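PDB 7D7P: phosphodiesterase from Salpingoeca rosetta, which belongs to the cyclic nucleotide phosphodiesterase family of the HD clan and carries a zinc ion and a magnesium ion in an all-helical fold. Local coordinates for residues K61-L66 / N108-V113; S145-H150 / N177-L182; I210-L215 / V251-L256. All coordinates share one frame; numbering follows the deposited sequence.

Interaction 1: K61-L66 / N108-V113. With ZN (zinc ion), chain G.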
loop_
_atom_site.group_PDB
_atom_site.type_symbol
_atom_site.label_atom_id
_atom_site.label_comp_id
_atom_site.label_asym_id
_atom_site.label_seq_id
_atom_site.Cartn_x
_atom_site.Cartn_y
_atom_site.Cartn_z
ATOM N N LYS A 61 -21.852 22.681 -10.780
ATOM C CA LYS A 61 -23.192 22.829 -11.328
ATOM C C LYS A 61 -24.036 23.743 -10.447
ATOM O O LYS A 61 -23.902 23.752 -9.221
ATOM C CB LYS A 61 -23.883 21.469 -11.465
ATOM C CG LYS A 61 -23.087 20.445 -12.259
ATOM C CD LYS A 61 -22.987 20.841 -13.723
ATOM C CE LYS A 61 -22.451 19.701 -14.572
ATOM N NZ LYS A 61 -22.561 20.004 -16.026
ATOM N N SER A 62 -24.913 24.509 -11.089
ATOM C CA SER A 62 -25.854 25.354 -10.375
ATOM C C SER A 62 -27.004 24.519 -9.817
ATOM O O SER A 62 -27.140 23.324 -10.097
ATOM C CB SER A 62 -26.392 26.451 -11.293
ATOM O OG SER A 62 -27.304 25.912 -12.237
ATOM N N ASP A 63 -27.848 25.174 -9.016
ATOM C CA ASP A 63 -28.989 24.491 -8.413
ATOM C C ASP A 63 -29.938 23.947 -9.475
ATOM O O ASP A 63 -30.405 22.807 -9.375
ATOM C CB ASP A 63 -29.730 25.441 -7.472
ATOM C CG ASP A 63 -29.233 25.350 -6.046
ATOM O OD1 ASP A 63 -28.002 25.284 -5.847
ATOM O OD2 ASP A 63 -30.076 25.340 -5.122
ATOM N N GLU A 64 -30.242 24.752 -10.495
ATOM C CA GLU A 64 -31.116 24.281 -11.565
ATOM C C GLU A 64 -30.439 23.211 -12.411
ATOM O O GLU A 64 -31.113 22.310 -12.920
ATOM C CB GLU A 64 -31.555 25.455 -12.441
ATOM N N ASP A 65 -29.115 23.295 -12.571
ATOM C CA ASP A 65 -28.382 22.251 -13.281
ATOM C C ASP A 65 -28.508 20.907 -12.575
ATOM O O ASP A 65 -28.687 19.870 -13.224
ATOM C CB ASP A 65 -26.909 22.638 -13.414
ATOM C CG ASP A 65 -26.663 23.639 -14.523
ATOM O OD1 ASP A 65 -27.529 23.771 -15.412
ATOM O OD2 ASP A 65 -25.593 24.287 -14.509
ATOM N N LEU A 66 -28.404 20.903 -11.243
ATOM C CA LEU A 66 -28.503 19.652 -10.498
ATOM C C LEU A 66 -29.891 19.040 -10.629
ATOM O O LEU A 66 -30.024 17.818 -10.768
ATOM C CB LEU A 66 -28.153 19.884 -9.029
ATOM C CG LEU A 66 -26.728 20.375 -8.756
ATOM C CD1 LEU A 66 -26.594 20.882 -7.326
ATOM C CD2 LEU A 66 -25.716 19.279 -9.041
ATOM N N ASN A 108 -23.868 16.887 1.826
ATOM C CA ASN A 108 -24.871 17.865 1.423
ATOM C C ASN A 108 -25.638 17.381 0.196
ATOM O O ASN A 108 -25.454 16.245 -0.255
ATOM C CB ASN A 108 -24.212 19.221 1.146
ATOM C CG ASN A 108 -23.001 19.111 0.227
ATOM O OD1 ASN A 108 -23.047 18.436 -0.801
ATOM N ND2 ASN A 108 -21.910 19.777 0.597
ATOM N N TRP A 109 -26.492 18.247 -0.355
ATOM C CA TRP A 109 -27.306 17.865 -1.507
ATOM C C TRP A 109 -26.451 17.542 -2.723
ATOM O O TRP A 109 -26.826 16.692 -3.537
ATOM C CB TRP A 109 -28.300 18.981 -1.829
ATOM C CG TRP A 109 -28.903 18.935 -3.213
ATOM C CD1 TRP A 109 -28.677 19.816 -4.233
ATOM C CD2 TRP A 109 -29.864 17.990 -3.707
ATOM N NE1 TRP A 109 -29.424 19.472 -5.332
ATOM C CE2 TRP A 109 -30.162 18.356 -5.036
ATOM C CE3 TRP A 109 -30.497 16.873 -3.156
ATOM C CZ2 TRP A 109 -31.059 17.638 -5.824
ATOM C CZ3 TRP A 109 -31.388 16.161 -3.942
ATOM C CH2 TRP A 109 -31.662 16.547 -5.260
ATOM N N ARG A 110 -25.304 18.206 -2.868
ATOM C CA ARG A 110 -24.449 17.927 -4.016
ATOM C C ARG A 110 -23.760 16.573 -3.886
ATOM O O ARG A 110 -23.505 15.913 -4.899
ATOM C CB ARG A 110 -23.432 19.051 -4.194
ATOM C CG ARG A 110 -24.022 20.251 -4.920
ATOM C CD ARG A 110 -23.093 21.451 -4.929
ATOM N NE ARG A 110 -23.551 22.465 -5.876
ATOM C CZ ARG A 110 -24.545 23.317 -5.643
ATOM N NH1 ARG A 110 -25.193 23.289 -4.485
ATOM N NH2 ARG A 110 -24.891 24.202 -6.568
ATOM N N HIS A 111 -23.465 16.136 -2.659
ATOM C CA HIS A 111 -22.956 14.781 -2.464
ATOM C C HIS A 111 -23.999 13.743 -2.867
ATOM O O HIS A 111 -23.664 12.717 -3.470
ATOM C CB HIS A 111 -22.537 14.578 -1.008
ATOM C CG HIS A 111 -22.205 13.159 -0.664
ATOM N ND1 HIS A 111 -21.224 12.445 -1.317
ATOM C CD2 HIS A 111 -22.722 12.321 0.266
ATOM C CE1 HIS A 111 -21.151 11.229 -0.806
ATOM N NE2 HIS A 111 -22.049 11.127 0.155
ATOM N N ALA A 112 -25.268 13.996 -2.540
ATOM C CA ALA A 112 -26.332 13.076 -2.931
ATOM C C ALA A 112 -26.431 12.954 -4.447
ATOM O O ALA A 112 -26.583 11.848 -4.978
ATOM C CB ALA A 112 -27.667 13.537 -2.345
ATOM N N VAL A 113 -26.348 14.080 -5.162
ATOM C CA VAL A 113 -26.418 14.036 -6.621
ATOM C C VAL A 113 -25.203 13.315 -7.193
ATOM O O VAL A 113 -25.310 12.576 -8.179
ATOM C CB VAL A 113 -26.557 15.459 -7.193
ATOM C CG1 VAL A 113 -26.618 15.425 -8.717
ATOM C CG2 VAL A 113 -27.790 16.139 -6.619
HETATM ZN ZN ZN G . -22.644 9.388 1.459
HETATM O O HOH W 1 -30.771 22.035 -6.767
HETATM O O HOH W 2 -22.939 7.574 3.140
HETATM O O HOH W 3 -20.650 9.787 2.690
#
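Arg-110 reaches from helix 109-126 to the start of helix 63-76 and joins the two through its guanidinium. Its NH2 donates to the carbonyl of Lys-61, with NH2 and O 2.9 Å apart. That oxygen lies in the guanidinium plane, at its edge. The same NH2 forms a salt bridge with OD1 of Asp-63, 3.4 Å away, the carboxylate turned 45° from the guanidinium; the hydrogen bond within it is weak. Leu-66 covers one face of the guanidinium: its CD1 sits over the centre, 3.6 Å from CZ of Arg-110. The arginine chain runs extended from CG to NE, which carries the charged end across to the loop before helix 63-76. CD1 of Leu-66 also lies 3.7 Å from NE1 of Trp-109, and its other branch, CD2, meets CG1 of Val-113 at 4.0 Å. One water links Asp-63 O to NE1 of Trp-109, the indole bond being weak.

Both helix starts are capped. Ser-62 and Asp-65 form a capping box, in which Asp-65 N donates to Ser-62 OG at 3.2 Å. Asn-108 caps the other helix by accepting from His-111 N. The capped first turn carries His-111, whose NE2 binds the zinc ion. Farther out, Trp-109 packs on Val-97 of helix 87-99 and Leu-144 of helix 133-145, while Arg-110 and His-111 touch Trp-274 of helix 268-291.

Interaction 2: S145-H150 / N177-L182. With ZN (zinc ion), chain G; MG (magnesium ion), chain H.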
loop_
_atom_site.group_PDB
_atom_site.type_symbol
_atom_site.label_atom_id
_atom_site.label_comp_id
_atom_site.label_asym_id
_atom_site.label_seq_id
_atom_site.Cartn_x
_atom_site.Cartn_y
_atom_site.Cartn_z
ATOM N N SER A 145 -31.200 9.460 -1.520
ATOM C CA SER A 145 -31.707 9.533 -0.157
ATOM C C SER A 145 -30.726 9.007 0.883
ATOM O O SER A 145 -31.047 9.019 2.074
ATOM C CB SER A 145 -33.017 8.741 -0.049
ATOM O OG SER A 145 -33.985 9.199 -0.977
ATOM N N HIS A 146 -29.541 8.555 0.467
ATOM C CA HIS A 146 -28.712 7.729 1.341
ATOM C C HIS A 146 -28.099 8.497 2.507
ATOM O O HIS A 146 -27.645 7.865 3.465
ATOM C CB HIS A 146 -27.604 7.055 0.532
ATOM C CG HIS A 146 -26.411 7.927 0.306
ATOM N ND1 HIS A 146 -26.380 8.908 -0.662
ATOM C CD2 HIS A 146 -25.210 7.973 0.928
ATOM C CE1 HIS A 146 -25.209 9.517 -0.630
ATOM N NE2 HIS A 146 -24.480 8.968 0.325
ATOM N N ASP A 147 -28.066 9.831 2.456
ATOM C CA ASP A 147 -27.456 10.622 3.520
ATOM C C ASP A 147 -28.401 11.703 4.031
ATOM O O ASP A 147 -27.951 12.766 4.463
ATOM C CB ASP A 147 -26.142 11.250 3.053
ATOM C CG ASP A 147 -24.927 10.430 3.447
ATOM O OD1 ASP A 147 -25.031 9.610 4.384
ATOM O OD2 ASP A 147 -23.862 10.610 2.819
ATOM N N LEU A 148 -29.708 11.444 3.993
ATOM C CA LEU A 148 -30.695 12.455 4.361
ATOM C C LEU A 148 -30.498 12.937 5.796
ATOM O O LEU A 148 -30.339 12.132 6.719
ATOM C CB LEU A 148 -32.105 11.893 4.193
ATOM C CG LEU A 148 -32.706 11.906 2.786
ATOM C CD1 LEU A 148 -33.840 10.902 2.707
ATOM C CD2 LEU A 148 -33.196 13.299 2.426
ATOM N N ASP A 149 -30.514 14.263 5.970
ATOM C CA ASP A 149 -30.440 14.911 7.282
ATOM C C ASP A 149 -29.131 14.603 8.007
ATOM O O ASP A 149 -29.077 14.589 9.238
ATOM C CB ASP A 149 -31.644 14.541 8.156
ATOM C CG ASP A 149 -31.816 15.471 9.345
ATOM O OD1 ASP A 149 -31.594 16.691 9.191
ATOM O OD2 ASP A 149 -32.169 14.976 10.437
ATOM N N HIS A 150 -28.066 14.352 7.250
ATOM C CA HIS A 150 -26.733 14.298 7.835
ATOM C C HIS A 150 -26.376 15.659 8.422
ATOM O O HIS A 150 -26.755 16.702 7.882
ATOM C CB HIS A 150 -25.719 13.891 6.762
ATOM C CG HIS A 150 -24.530 13.148 7.290
ATOM N ND1 HIS A 150 -23.528 13.762 8.009
ATOM C CD2 HIS A 150 -24.171 11.847 7.179
ATOM C CE1 HIS A 150 -22.608 12.869 8.330
ATOM N NE2 HIS A 150 -22.974 11.699 7.839
ATOM N N ASN A 177 -29.728 4.049 9.486
ATOM C CA ASN A 177 -31.124 3.785 9.824
ATOM C C ASN A 177 -31.949 5.062 9.748
ATOM O O ASN A 177 -33.095 5.047 9.279
ATOM C CB ASN A 177 -31.218 3.170 11.220
ATOM C CG ASN A 177 -31.202 1.658 11.193
ATOM O OD1 ASN A 177 -31.984 1.031 10.478
ATOM N ND2 ASN A 177 -30.311 1.059 11.976
ATOM N N HIS A 178 -31.373 6.178 10.195
ATOM C CA HIS A 178 -32.061 7.463 10.142
ATOM C C HIS A 178 -32.285 7.913 8.704
ATOM O O HIS A 178 -33.358 8.434 8.372
ATOM C CB HIS A 178 -31.248 8.503 10.913
ATOM C CG HIS A 178 -31.852 9.872 10.921
ATOM N ND1 HIS A 178 -33.126 10.121 11.380
ATOM C CD2 HIS A 178 -31.341 11.071 10.551
ATOM C CE1 HIS A 178 -33.381 11.414 11.283
ATOM N NE2 HIS A 178 -32.316 12.012 10.781
ATOM N N HIS A 179 -31.282 7.724 7.841
ATOM C CA HIS A 179 -31.416 8.105 6.439
ATOM C C HIS A 179 -32.528 7.313 5.765
ATOM O O HIS A 179 -33.385 7.881 5.077
ATOM C CB HIS A 179 -30.091 7.887 5.702
ATOM C CG HIS A 179 -28.926 8.604 6.310
ATOM N ND1 HIS A 179 -29.030 9.861 6.867
ATOM C CD2 HIS A 179 -27.629 8.239 6.445
ATOM C CE1 HIS A 179 -27.846 10.237 7.319
ATOM N NE2 HIS A 179 -26.979 9.271 7.076
ATOM N N SER A 180 -32.527 5.991 5.957
ATOM C CA SER A 180 -33.514 5.136 5.308
ATOM C C SER A 180 -34.924 5.454 5.791
ATOM O O SER A 180 -35.875 5.449 5.000
ATOM C CB SER A 180 -33.170 3.668 5.560
ATOM O OG SER A 180 -34.092 2.804 4.913
ATOM N N HIS A 181 -35.075 5.740 7.086
ATOM C CA HIS A 181 -36.378 6.122 7.622
ATOM C C HIS A 181 -36.916 7.369 6.926
ATOM O O HIS A 181 -38.064 7.390 6.466
ATOM C CB HIS A 181 -36.276 6.346 9.132
ATOM C CG HIS A 181 -37.457 7.055 9.722
ATOM N ND1 HIS A 181 -37.333 8.006 10.710
ATOM C CD2 HIS A 181 -38.783 6.948 9.465
ATOM C CE1 HIS A 181 -38.531 8.462 11.034
ATOM N NE2 HIS A 181 -39.428 7.835 10.293
ATOM N N LEU A 182 -36.099 8.423 6.844
ATOM C CA LEU A 182 -36.549 9.653 6.200
ATOM C C LEU A 182 -36.775 9.458 4.707
ATOM O O LEU A 182 -37.603 10.159 4.112
ATOM C CB LEU A 182 -35.543 10.779 6.438
ATOM C CG LEU A 182 -35.398 11.267 7.878
ATOM C CD1 LEU A 182 -34.422 12.420 7.944
ATOM C CD2 LEU A 182 -36.748 11.675 8.444
HETATM ZN ZN ZN G . -22.644 9.388 1.459
HETATM MG MG MG H . -23.714 8.003 4.985
HETATM O O HOH W 4 -25.316 6.555 4.438
HETATM O O HOH W 5 -21.907 9.335 5.275
HETATM O O HOH W 6 -24.129 8.324 6.957
HETATM O O HOH W 2 -22.939 7.574 3.140
HETATM O O HOH W 3 -20.650 9.787 2.690
#
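His-179 ND1 donates to the carbonyl oxygen of Leu-148 at 2.6 Å, the shorter of the two hydrogen bonds that join the loop 145-150 to segment 177-182 of helix 174-187. The bond is bent, 137° at the hydrogen. The loop carries the His-Asp pair of the HD clan, His-146 and Asp-147, and turns back through a type II beta turn from Asp-147 to His-150. The His-179 ring stands against this turn. CA of Asp-147 lies over the ring centre in a CH-pi contact, 3.6 Å from the centroid.

The carboxylate of Asp-147 bridges the metals: OD2 binds the zinc ion, together with NE2 of His-146, and OD1 binds the magnesium ion at 2.2 Å. His-111, Asp-260 and two waters complete the zinc site. His-179 stands in the second shell: its NE2 is 3.0 Å from the oxygen of a magnesium-bound water, which lies in the ring plane. Another magnesium-bound water donates to His-146 O. ND1 of His-146 is hydrogen-bonded to Ala-143 O.

Leu-148 packs its CD1 against Leu-182, 4.1 Å from CB. Asp-149 puts its CB 3.5 Å from CD1 of Leu-182. Its CG is anti to the backbone N (chi1 -164°), and the carboxylate meets His-178. There NE2 of His-178 donates almost straight, at 173°, to the anti lone pair of Asp-149 OD2, 3.0 Å away.

Interaction 3: I210-L215 / V251-L256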
loop_
_atom_site.group_PDB
_atom_site.type_symbol
_atom_site.label_atom_id
_atom_site.label_comp_id
_atom_site.label_asym_id
_atom_site.label_seq_id
_atom_site.Cartn_x
_atom_site.Cartn_y
_atom_site.Cartn_z
ATOM N N ILE A 210 -33.884 -0.663 -1.092
ATOM C CA ILE A 210 -33.485 0.633 -0.550
ATOM C C ILE A 210 -32.928 0.476 0.860
ATOM O O ILE A 210 -31.888 1.051 1.200
ATOM C CB ILE A 210 -34.669 1.616 -0.584
ATOM C CG1 ILE A 210 -34.990 2.018 -2.026
ATOM C CG2 ILE A 210 -34.368 2.844 0.269
ATOM C CD1 ILE A 210 -36.290 2.786 -2.171
ATOM N N ILE A 211 -33.613 -0.304 1.702
ATOM C CA ILE A 211 -33.165 -0.491 3.080
ATOM C C ILE A 211 -31.785 -1.137 3.108
ATOM O O ILE A 211 -30.859 -0.638 3.762
ATOM C CB ILE A 211 -34.191 -1.319 3.875
ATOM C CG1 ILE A 211 -35.462 -0.505 4.132
ATOM C CG2 ILE A 211 -33.582 -1.801 5.193
ATOM C CD1 ILE A 211 -36.625 -1.335 4.662
ATOM N N ASN A 212 -31.625 -2.253 2.390
ATOM C CA ASN A 212 -30.365 -2.989 2.438
ATOM C C ASN A 212 -29.215 -2.167 1.871
ATOM O O ASN A 212 -28.101 -2.201 2.403
ATOM C CB ASN A 212 -30.496 -4.313 1.683
ATOM C CG ASN A 212 -29.245 -5.169 1.786
ATOM O OD1 ASN A 212 -28.399 -5.169 0.890
ATOM N ND2 ASN A 212 -29.120 -5.903 2.887
ATOM N N CYS A 213 -29.461 -1.416 0.797
ATOM C CA CYS A 213 -28.373 -0.671 0.173
ATOM C C CYS A 213 -27.959 0.526 1.020
ATOM O O CYS A 213 -26.762 0.802 1.157
ATOM C CB CYS A 213 -28.768 -0.242 -1.241
ATOM S SG CYS A 213 -28.757 -1.617 -2.432
ATOM N N ILE A 214 -28.926 1.237 1.610
ATOM C CA ILE A 214 -28.577 2.376 2.458
ATOM C C ILE A 214 -27.881 1.907 3.733
ATOM O O ILE A 214 -26.889 2.506 4.170
ATOM C CB ILE A 214 -29.825 3.220 2.770
ATOM C CG1 ILE A 214 -30.284 3.974 1.519
ATOM C CG2 ILE A 214 -29.543 4.204 3.903
ATOM C CD1 ILE A 214 -31.553 4.785 1.717
ATOM N N LEU A 215 -28.381 0.831 4.348
ATOM C CA LEU A 215 -27.741 0.311 5.553
ATOM C C LEU A 215 -26.331 -0.187 5.269
ATOM O O LEU A 215 -25.471 -0.158 6.158
ATOM C CB LEU A 215 -28.583 -0.810 6.163
ATOM C CG LEU A 215 -29.853 -0.406 6.916
ATOM C CD1 LEU A 215 -30.578 -1.636 7.437
ATOM C CD2 LEU A 215 -29.530 0.550 8.057
ATOM N N VAL A 251 -24.830 -7.457 -4.815
ATOM C CA VAL A 251 -24.111 -6.688 -5.827
ATOM C C VAL A 251 -24.601 -5.244 -5.856
ATOM O O VAL A 251 -23.802 -4.307 -5.969
ATOM C CB VAL A 251 -24.252 -7.367 -7.203
ATOM C CG1 VAL A 251 -23.767 -6.444 -8.314
ATOM C CG2 VAL A 251 -23.487 -8.682 -7.220
ATOM N N LEU A 252 -25.917 -5.042 -5.756
ATOM C CA LEU A 252 -26.450 -3.683 -5.702
ATOM C C LEU A 252 -25.918 -2.931 -4.488
ATOM O O LEU A 252 -25.559 -1.752 -4.585
ATOM C CB LEU A 252 -27.979 -3.714 -5.685
ATOM C CG LEU A 252 -28.667 -4.417 -6.857
ATOM C CD1 LEU A 252 -30.178 -4.349 -6.711
ATOM C CD2 LEU A 252 -28.223 -3.819 -8.182
ATOM N N ALA A 253 -25.861 -3.600 -3.333
ATOM C CA ALA A 253 -25.283 -2.978 -2.148
ATOM C C ALA A 253 -23.807 -2.663 -2.358
ATOM O O ALA A 253 -23.316 -1.623 -1.905
ATOM C CB ALA A 253 -25.472 -3.890 -0.935
ATOM N N VAL A 254 -23.085 -3.553 -3.041
ATOM C CA VAL A 254 -21.675 -3.309 -3.328
ATOM C C VAL A 254 -21.519 -2.096 -4.240
ATOM O O VAL A 254 -20.618 -1.269 -4.049
ATOM C CB VAL A 254 -21.036 -4.573 -3.936
ATOM C CG1 VAL A 254 -19.729 -4.239 -4.643
ATOM C CG2 VAL A 254 -20.812 -5.627 -2.858
ATOM N N LEU A 255 -22.405 -1.956 -5.231
ATOM C CA LEU A 255 -22.269 -0.866 -6.194
ATOM C C LEU A 255 -22.625 0.482 -5.576
ATOM O O LEU A 255 -21.973 1.491 -5.871
ATOM C CB LEU A 255 -23.135 -1.142 -7.424
ATOM C CG LEU A 255 -22.647 -2.267 -8.340
ATOM C CD1 LEU A 255 -23.620 -2.494 -9.487
ATOM C CD2 LEU A 255 -21.249 -1.963 -8.868
ATOM N N LEU A 256 -23.659 0.531 -4.729
ATOM C CA LEU A 256 -24.004 1.799 -4.088
ATOM C C LEU A 256 -22.907 2.245 -3.131
ATOM O O LEU A 256 -22.609 3.442 -3.033
ATOM C CB LEU A 256 -25.339 1.691 -3.350
ATOM C CG LEU A 256 -25.760 3.010 -2.683
ATOM C CD1 LEU A 256 -25.999 4.088 -3.733
ATOM C CD2 LEU A 256 -26.984 2.849 -1.786
HETATM O O HOH W 7 -24.235 0.096 0.209
#
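Cys-213 has SG anti to its carbonyl carbon (chi1 -74°), and Leu-256 has CG anti to its backbone N (chi1 -179°). These torsions put the thiol beside the backbone of helix 245-260 and the leucine tip beside that of helix 200-215. SG of Cys-213 lies alongside the turn at Leu-252 and Ala-253, 3.6 Å from the backbone N of Ala-253. It also touches the flank of Leu-252, 3.9 Å from CB. From the other helix, the CD2 branch of Leu-256 meets CB of Cys-213 at 3.6 Å and rests near the carbonyl oxygen of the same residue. Asn-212 adds a contact at the margin, where its OD1 approaches CB of Ala-253 at 3.7 Å.

The pair is a helix-helix packing in the core of the all-helical fold. The axes of the two segments come within 8.6 Å and cross at -43°. The backbones are nearest at Cys-213 and Ala-253, with CA atoms 4.5 Å apart. The small side chains of Cys-213 and Ala-253 at this crossing are consistent with so close an approach. Met-139 of helix 133-145 packs on both Cys-213 and Leu-252, and Ala-143 of that helix touches Leu-256. Leu-256 also reaches Val-115 and Thr-119 of helix 109-126.

One water joins the two backbones. It donates to Cys-213 O at 2.8 Å and to Ala-253 O at 2.9 Å, so both of its hydrogens are used. The side chains meet by van der Waals packing, while this water supplies a polar link between the backbones.

Overall arrangement
The three contacts follow one another along the chain, each closing before the next opens. Interactions 1 and 2 have centres about 17 Å apart and meet at the zinc ion, where helix 109-126 and the loop 145-150 both supply ligands. Interactions 2 and 3 are about 13 Å apart between centres. They touch where the consecutive helices 174-187 and 200-215 pack, as at Ser-180 and Ile-214. Interaction 1 is partly buried; its centre is about 22 Å from that of interaction 3, which is buried in the core. Helix 245-260 of interaction 3 also ends at the zinc ligand Asp-260. The zinc site thus takes ligands from segments of interactions 1 and 2, and from a helix that interaction 3 packs into the core.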